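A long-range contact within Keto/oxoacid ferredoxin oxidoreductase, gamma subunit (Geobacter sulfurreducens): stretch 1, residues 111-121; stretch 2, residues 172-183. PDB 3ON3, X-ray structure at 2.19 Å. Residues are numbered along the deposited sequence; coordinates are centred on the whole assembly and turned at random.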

ATOM      1  N   GLN B 111     -16.062  -5.937  21.149  1.00 60.33           N
ATOM      2  CA  GLN B 111     -16.883  -4.746  20.939  1.00 50.90           C
ATOM      3  C   GLN B 111     -17.272  -4.755  19.471  1.00 51.46           C
ATOM      4  O   GLN B 111     -16.521  -4.292  18.612  1.00 47.48           O
ATOM      5  CB  GLN B 111     -16.136  -3.458  21.291  1.00 45.17           C
ATOM      6  CG  GLN B 111     -15.750  -3.311  22.763  1.00 54.11           C
ATOM      7  CD  GLN B 111     -16.954  -3.130  23.684  1.00 66.86           C
ATOM      8  OE1 GLN B 111     -17.118  -3.867  24.667  1.00 73.43           O
ATOM      9  NE2 GLN B 111     -17.803  -2.156  23.369  1.00 65.07           N
ATOM     10  N   THR B 112     -18.448  -5.298  19.189  1.00 45.56           N
ATOM     11  CA  THR B 112     -18.860  -5.571  17.821  1.00 48.29           C
ATOM     12  C   THR B 112     -19.814  -4.525  17.269  1.00 50.72           C
ATOM     13  O   THR B 112     -20.828  -4.196  17.883  1.00 51.64           O
ATOM     14  CB  THR B 112     -19.533  -6.952  17.710  1.00 57.07           C
ATOM     15  OG1 THR B 112     -18.612  -7.962  18.134  1.00 69.28           O
ATOM     16  CG2 THR B 112     -19.941  -7.225  16.280  1.00 60.68           C
ATOM     17  N   THR B 113     -19.477  -4.010  16.094  1.00 46.74           N
ATOM     18  CA  THR B 113     -20.349  -3.095  15.388  1.00 50.80           C
ATOM     19  C   THR B 113     -20.578  -3.614  13.992  1.00 50.43           C
ATOM     20  O   THR B 113     -19.644  -4.057  13.337  1.00 48.11           O
ATOM     21  CB  THR B 113     -19.751  -1.682  15.294  1.00 44.87           C
ATOM     22  OG1 THR B 113     -19.588  -1.159  16.615  1.00 53.26           O
ATOM     23  CG2 THR B 113     -20.677  -0.762  14.494  1.00 39.54           C
ATOM     24  N   ALA B 114     -21.825  -3.556  13.543  1.00 51.77           N
ATOM     25  CA  ALA B 114     -22.181  -4.071  12.232  1.00 52.64           C
ATOM     26  C   ALA B 114     -23.140  -3.130  11.527  1.00 43.83           C
ATOM     27  O   ALA B 114     -24.144  -2.726  12.099  1.00 39.30           O
ATOM     28  CB  ALA B 114     -22.807  -5.470  12.365  1.00 50.51           C
ATOM     29  N   PHE B 115     -22.821  -2.769  10.291  1.00 43.89           N
ATOM     30  CA  PHE B 115     -23.763  -2.023   9.469  1.00 44.98           C
ATOM     31  C   PHE B 115     -23.523  -2.291   8.009  1.00 45.62           C
ATOM     32  O   PHE B 115     -22.568  -2.980   7.650  1.00 45.44           O
ATOM     33  CB  PHE B 115     -23.799  -0.510   9.796  1.00 45.55           C
ATOM     34  CG  PHE B 115     -22.618   0.293   9.288  1.00 40.13           C
ATOM     35  CD1 PHE B 115     -22.677   0.935   8.057  1.00 32.66           C
ATOM     36  CD2 PHE B 115     -21.483   0.465  10.072  1.00 39.26           C
ATOM     37  CE1 PHE B 115     -21.616   1.717   7.589  1.00 29.83           C
ATOM     38  CE2 PHE B 115     -20.404   1.244   9.623  1.00 37.82           C
ATOM     39  CZ  PHE B 115     -20.470   1.872   8.372  1.00 35.55           C
ATOM     40  N   ASN B 116     -24.419  -1.776   7.176  1.00 44.70           N
ATOM     41  CA  ASN B 116     -24.369  -2.022   5.744  1.00 42.75           C
ATOM     42  C   ASN B 116     -23.286  -1.206   5.042  1.00 33.87           C
ATOM     43  O   ASN B 116     -23.582  -0.362   4.208  1.00 43.89           O
ATOM     44  CB  ASN B 116     -25.743  -1.768   5.112  1.00 44.37           C
ATOM     45  CG  ASN B 116     -26.233  -0.343   5.316  1.00 51.24           C
ATOM     46  OD1 ASN B 116     -25.737   0.394   6.179  1.00 49.51           O
ATOM     47  ND2 ASN B 116     -27.215   0.051   4.522  1.00 50.00           N
ATOM     48  N   ILE B 117     -22.034  -1.478   5.389  1.00 42.86           N
ATOM     49  CA  ILE B 117     -20.885  -0.764   4.829  1.00 46.03           C
ATOM     50  C   ILE B 117     -20.885  -0.696   3.308  1.00 46.04           C
ATOM     51  O   ILE B 117     -20.730   0.375   2.715  1.00 48.57           O
ATOM     52  CB  ILE B 117     -19.557  -1.413   5.255  1.00 37.69           C
ATOM     53  CG1 ILE B 117     -19.388  -1.336   6.776  1.00 46.70           C
ATOM     54  CG2 ILE B 117     -18.396  -0.715   4.567  1.00 30.12           C
ATOM     55  CD1 ILE B 117     -18.250  -2.199   7.344  1.00 35.41           C
ATOM     56  N   ILE B 118     -21.029  -1.851   2.680  1.00 47.43           N
ATOM     57  CA  ILE B 118     -20.934  -1.934   1.231  1.00 46.77           C
ATOM     58  C   ILE B 118     -22.102  -1.196   0.583  1.00 45.64           C
ATOM     59  O   ILE B 118     -21.941  -0.488  -0.404  1.00 44.55           O
ATOM     60  CB  ILE B 118     -20.868  -3.411   0.753  1.00 43.56           C
ATOM     61  CG1 ILE B 118     -19.424  -3.921   0.799  1.00 53.77           C
ATOM     62  CG2 ILE B 118     -21.321  -3.515  -0.673  1.00 47.29           C
ATOM     63  CD1 ILE B 118     -19.195  -5.091   1.692  1.00 58.56           C
ATOM     64  N   ASN B 119     -23.277  -1.343   1.175  1.00 46.06           N
ATOM     65  CA  ASN B 119     -24.493  -0.793   0.619  1.00 49.10           C
ATOM     66  C   ASN B 119     -24.612   0.696   0.882  1.00 43.64           C
ATOM     67  O   ASN B 119     -25.237   1.425   0.117  1.00 42.83           O
ATOM     68  CB  ASN B 119     -25.693  -1.516   1.204  1.00 64.63           C
ATOM     69  CG  ASN B 119     -26.826  -1.615   0.229  1.00 78.07           C
ATOM     70  OD1 ASN B 119     -27.748  -0.799   0.250  1.00 86.52           O
ATOM     71  ND2 ASN B 119     -26.762  -2.609  -0.651  1.00 74.32           N
ATOM     72  N   THR B 120     -24.022   1.142   1.982  1.00 42.06           N
ATOM     73  CA  THR B 120     -23.872   2.571   2.210  1.00 39.02           C
ATOM     74  C   THR B 120     -23.112   3.163   1.021  1.00 45.06           C
ATOM     75  O   THR B 120     -23.596   4.081   0.359  1.00 47.37           O
ATOM     76  CB  THR B 120     -23.116   2.874   3.519  1.00 35.99           C
ATOM     77  OG1 THR B 120     -23.926   2.498   4.647  1.00 37.96           O
ATOM     78  CG2 THR B 120     -22.785   4.364   3.605  1.00 31.52           C
ATOM     79  N   ALA B 121     -21.930   2.616   0.741  1.00 35.66           N
ATOM     80  CA  ALA B 121     -21.124   3.077  -0.381  1.00 33.73           C
ATOM     81  C   ALA B 121     -21.923   3.031  -1.675  1.00 46.25           C
ATOM     82  O   ALA B 121     -21.935   3.999  -2.447  1.00 46.09           O
ATOM     83  CB  ALA B 121     -19.851   2.223  -0.511  1.00 33.14           C
ATOM     84  N   GLN B 172     -17.539  10.474   5.835  1.00 33.65           N
ATOM     85  CA  GLN B 172     -18.433  11.046   6.844  1.00 33.80           C
ATOM     86  C   GLN B 172     -19.509  10.037   7.245  1.00 39.85           C
ATOM     87  O   GLN B 172     -19.767   9.827   8.421  1.00 41.92           O
ATOM     88  CB  GLN B 172     -19.075  12.338   6.312  1.00 31.81           C
ATOM     89  CG  GLN B 172     -20.073  12.981   7.254  1.00 39.90           C
ATOM     90  CD  GLN B 172     -19.501  13.210   8.638  1.00 38.98           C
ATOM     91  OE1 GLN B 172     -18.358  13.617   8.792  1.00 38.28           O
ATOM     92  NE2 GLN B 172     -20.296  12.930   9.649  1.00 35.82           N
HETATM   93  N   MSE B 173     -20.113   9.397   6.253  1.00 37.92           N
HETATM   94  CA  MSE B 173     -21.167   8.425   6.498  1.00 36.57           C
HETATM   95  C   MSE B 173     -20.701   7.169   7.215  1.00 37.60           C
HETATM   96  O   MSE B 173     -21.417   6.645   8.080  1.00 28.73           O
HETATM   97  CB  MSE B 173     -21.872   8.051   5.202  1.00 40.54           C
HETATM   98  CG  MSE B 173     -22.588   9.219   4.548  1.00 51.98           C
HETATM   99 SE   MSE B 173     -23.996   8.626   3.331  1.00 81.46          SE
HETATM  100  CE  MSE B 173     -25.252   7.941   4.664  1.00 73.76           C
ATOM    101  N   GLY B 174     -19.531   6.657   6.840  1.00 34.07           N
ATOM    102  CA  GLY B 174     -18.957   5.539   7.564  1.00 30.31           C
ATOM    103  C   GLY B 174     -18.838   5.927   9.039  1.00 38.01           C
ATOM    104  O   GLY B 174     -19.230   5.187   9.962  1.00 35.15           O
ATOM    105  N   PHE B 175     -18.278   7.112   9.241  1.00 32.15           N
ATOM    106  CA  PHE B 175     -18.061   7.702  10.551  1.00 38.83           C
ATOM    107  C   PHE B 175     -19.359   7.786  11.338  1.00 40.50           C
ATOM    108  O   PHE B 175     -19.434   7.320  12.471  1.00 38.78           O
ATOM    109  CB  PHE B 175     -17.474   9.104  10.368  1.00 36.30           C
ATOM    110  CG  PHE B 175     -17.023   9.759  11.636  1.00 36.35           C
ATOM    111  CD1 PHE B 175     -15.740   9.539  12.125  1.00 36.68           C
ATOM    112  CD2 PHE B 175     -17.855  10.651  12.303  1.00 35.04           C
ATOM    113  CE1 PHE B 175     -15.301  10.170  13.270  1.00 34.00           C
ATOM    114  CE2 PHE B 175     -17.420  11.301  13.455  1.00 38.94           C
ATOM    115  CZ  PHE B 175     -16.143  11.062  13.939  1.00 34.95           C
ATOM    116  N   GLU B 176     -20.385   8.365  10.727  1.00 41.90           N
ATOM    117  CA  GLU B 176     -21.659   8.571  11.407  1.00 39.49           C
ATOM    118  C   GLU B 176     -22.320   7.240  11.783  1.00 42.78           C
ATOM    119  O   GLU B 176     -22.725   7.049  12.930  1.00 32.96           O
ATOM    120  CB  GLU B 176     -22.629   9.349  10.527  1.00 33.71           C
ATOM    121  CG  GLU B 176     -22.204  10.739  10.147  1.00 49.02           C
ATOM    122  CD  GLU B 176     -23.143  11.354   9.145  1.00 46.77           C
ATOM    123  OE1 GLU B 176     -23.895  10.599   8.493  1.00 45.96           O
ATOM    124  OE2 GLU B 176     -23.122  12.587   9.001  1.00 57.44           O
ATOM    125  N   LYS B 177     -22.446   6.347  10.804  1.00 41.82           N
ATOM    126  CA  LYS B 177     -23.175   5.087  10.985  1.00 43.60           C
ATOM    127  C   LYS B 177     -22.519   4.148  11.995  1.00 41.04           C
ATOM    128  O   LYS B 177     -23.212   3.495  12.765  1.00 41.46           O
ATOM    129  CB  LYS B 177     -23.378   4.356   9.660  1.00 40.59           C
ATOM    130  CG  LYS B 177     -24.299   5.054   8.678  1.00 41.98           C
ATOM    131  CD  LYS B 177     -24.685   4.090   7.571  1.00 43.65           C
ATOM    132  CE  LYS B 177     -25.551   4.736   6.521  1.00 50.13           C
ATOM    133  NZ  LYS B 177     -26.248   3.690   5.713  1.00 54.74           N
ATOM    134  N   ALA B 178     -21.193   4.078  12.000  1.00 35.16           N
ATOM    135  CA  ALA B 178     -20.510   3.296  13.026  1.00 35.95           C
ATOM    136  C   ALA B 178     -20.864   3.773  14.441  1.00 38.69           C
ATOM    137  O   ALA B 178     -21.089   2.962  15.339  1.00 40.71           O
ATOM    138  CB  ALA B 178     -19.018   3.339  12.830  1.00 31.93           C
ATOM    139  N   LEU B 179     -20.894   5.089  14.639  1.00 36.32           N
ATOM    140  CA  LEU B 179     -21.191   5.638  15.947  1.00 38.28           C
ATOM    141  C   LEU B 179     -22.605   5.233  16.350  1.00 38.82           C
ATOM    142  O   LEU B 179     -22.821   4.831  17.470  1.00 34.72           O
ATOM    143  CB  LEU B 179     -21.010   7.168  15.975  1.00 34.01           C
ATOM    144  CG  LEU B 179     -19.534   7.594  15.904  1.00 44.68           C
ATOM    145  CD1 LEU B 179     -19.382   9.119  15.808  1.00 47.94           C
ATOM    146  CD2 LEU B 179     -18.697   7.025  17.064  1.00 35.73           C
ATOM    147  N   ALA B 180     -23.548   5.309  15.414  1.00 40.54           N
ATOM    148  CA  ALA B 180     -24.942   5.037  15.720  1.00 40.35           C
ATOM    149  C   ALA B 180     -25.242   3.533  15.795  1.00 43.97           C
ATOM    150  O   ALA B 180     -26.169   3.127  16.478  1.00 40.33           O
ATOM    151  CB  ALA B 180     -25.856   5.731  14.716  1.00 40.03           C
ATOM    152  N   ALA B 181     -24.443   2.712  15.117  1.00 43.04           N
ATOM    153  CA  ALA B 181     -24.708   1.280  15.070  1.00 44.47           C
ATOM    154  C   ALA B 181     -24.115   0.543  16.267  1.00 47.90           C
ATOM    155  O   ALA B 181     -24.603  -0.514  16.652  1.00 49.83           O
ATOM    156  CB  ALA B 181     -24.207   0.666  13.758  1.00 33.52           C
ATOM    157  N   LYS B 182     -23.072   1.106  16.863  1.00 50.14           N
ATOM    158  CA  LYS B 182     -22.364   0.399  17.916  1.00 54.69           C
ATOM    159  C   LYS B 182     -23.234   0.218  19.171  1.00 57.76           C
ATOM    160  O   LYS B 182     -24.264   0.892  19.346  1.00 46.79           O
ATOM    161  CB  LYS B 182     -21.061   1.117  18.251  1.00 43.94           C
ATOM    162  CG  LYS B 182     -21.267   2.432  18.948  1.00 41.40           C
ATOM    163  CD  LYS B 182     -19.943   3.103  19.304  1.00 38.68           C
ATOM    164  CE  LYS B 182     -20.235   4.470  19.950  1.00 40.56           C
ATOM    165  NZ  LYS B 182     -19.019   5.110  20.521  1.00 41.98           N
ATOM    166  N   LYS B 183     -22.840  -0.706  20.038  1.00 56.80           N
ATOM    167  CA  LYS B 183     -23.565  -0.863  21.298  1.00 57.27           C
ATOM    168  C   LYS B 183     -23.148   0.243  22.262  1.00 63.09           C
ATOM    169  O   LYS B 183     -23.949   1.105  22.612  1.00 66.39           O
ATOM    170  CB  LYS B 183     -23.347  -2.241  21.917  1.00 59.61           C
ATOM    171  CG  LYS B 183     -24.102  -3.368  21.212  1.00 76.32           C
ATOM    172  CD  LYS B 183     -23.519  -3.707  19.834  1.00 86.49           C
ATOM    173  CE  LYS B 183     -24.188  -4.956  19.245  1.00 92.57           C
ATOM    174  NZ  LYS B 183     -23.422  -5.575  18.118  1.00 86.77           N
TER
HETATM  175  O   HOH W   1     -20.539  -2.279  19.492  1.00 49.39           O
HETATM  176  O   HOH W   2     -24.039  -3.127  15.617  1.00 47.06           O
HETATM  177  O   HOH W   3     -28.056   2.415   7.309  1.00 58.71           O

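The strand 111-115 lies against the helix 172-181, their axes 7.8 Å apart at closest approach and their N-to-C directions 125° apart, so the two run obliquely antiparallel. The early strand therefore meets the end of the helix, and the later residues of stretch 1 meet earlier helical turns.

At Thr112 the bond is made by the backbone: its carbonyl O accepts a hydrogen bond from Lys183 NZ at 2.9 Å, the long, flexible lysine bringing its charge to a strand carbonyl. A water that donates to Thr112 O and accepts from Lys183 N adds a second link. Thr113 comes closest in backbone terms, its CA 4.8 Å from Lys182 CA, where the chain leaves the helix. Its compact, two-natured side chain suits this tight spot: CG2 lies 3.9 Å from Ala181 CB, while OG1 contacts the same water. Ala114 points its CB away, yet its N donates to another water, which in turn donates to Ala181 O, tying strand to helix end.

Phe115 supplies the main apolar contact. Lys177 CB sits over one ring face, 3.8 Å from the centroid and 13° off the normal, a CH-pi contact in which an aliphatic carbon meets the aromatic cloud. Ala178 adds a methyl contact, with Phe115 CE2 4.1 Å from Ala178 CB. The backbone O of Gly174 lies 3.9 Å from Phe115 CZ, oblique to the ring.

Beyond the ring, the extended Lys177 chain carries its ammonium to polar partners. Lys177 NZ donates weakly to Asn116 OD1 at 3.4 Å and more closely to Thr120 OG1 at 2.8 Å. That hydroxyl also donates to Asn116 O, 2.9 Å from Thr120 OG1, and so serves as acceptor and donor at once. Thr120 CG2 completes the contact, 4.1 Å from CB of Met173, a selenomethionine.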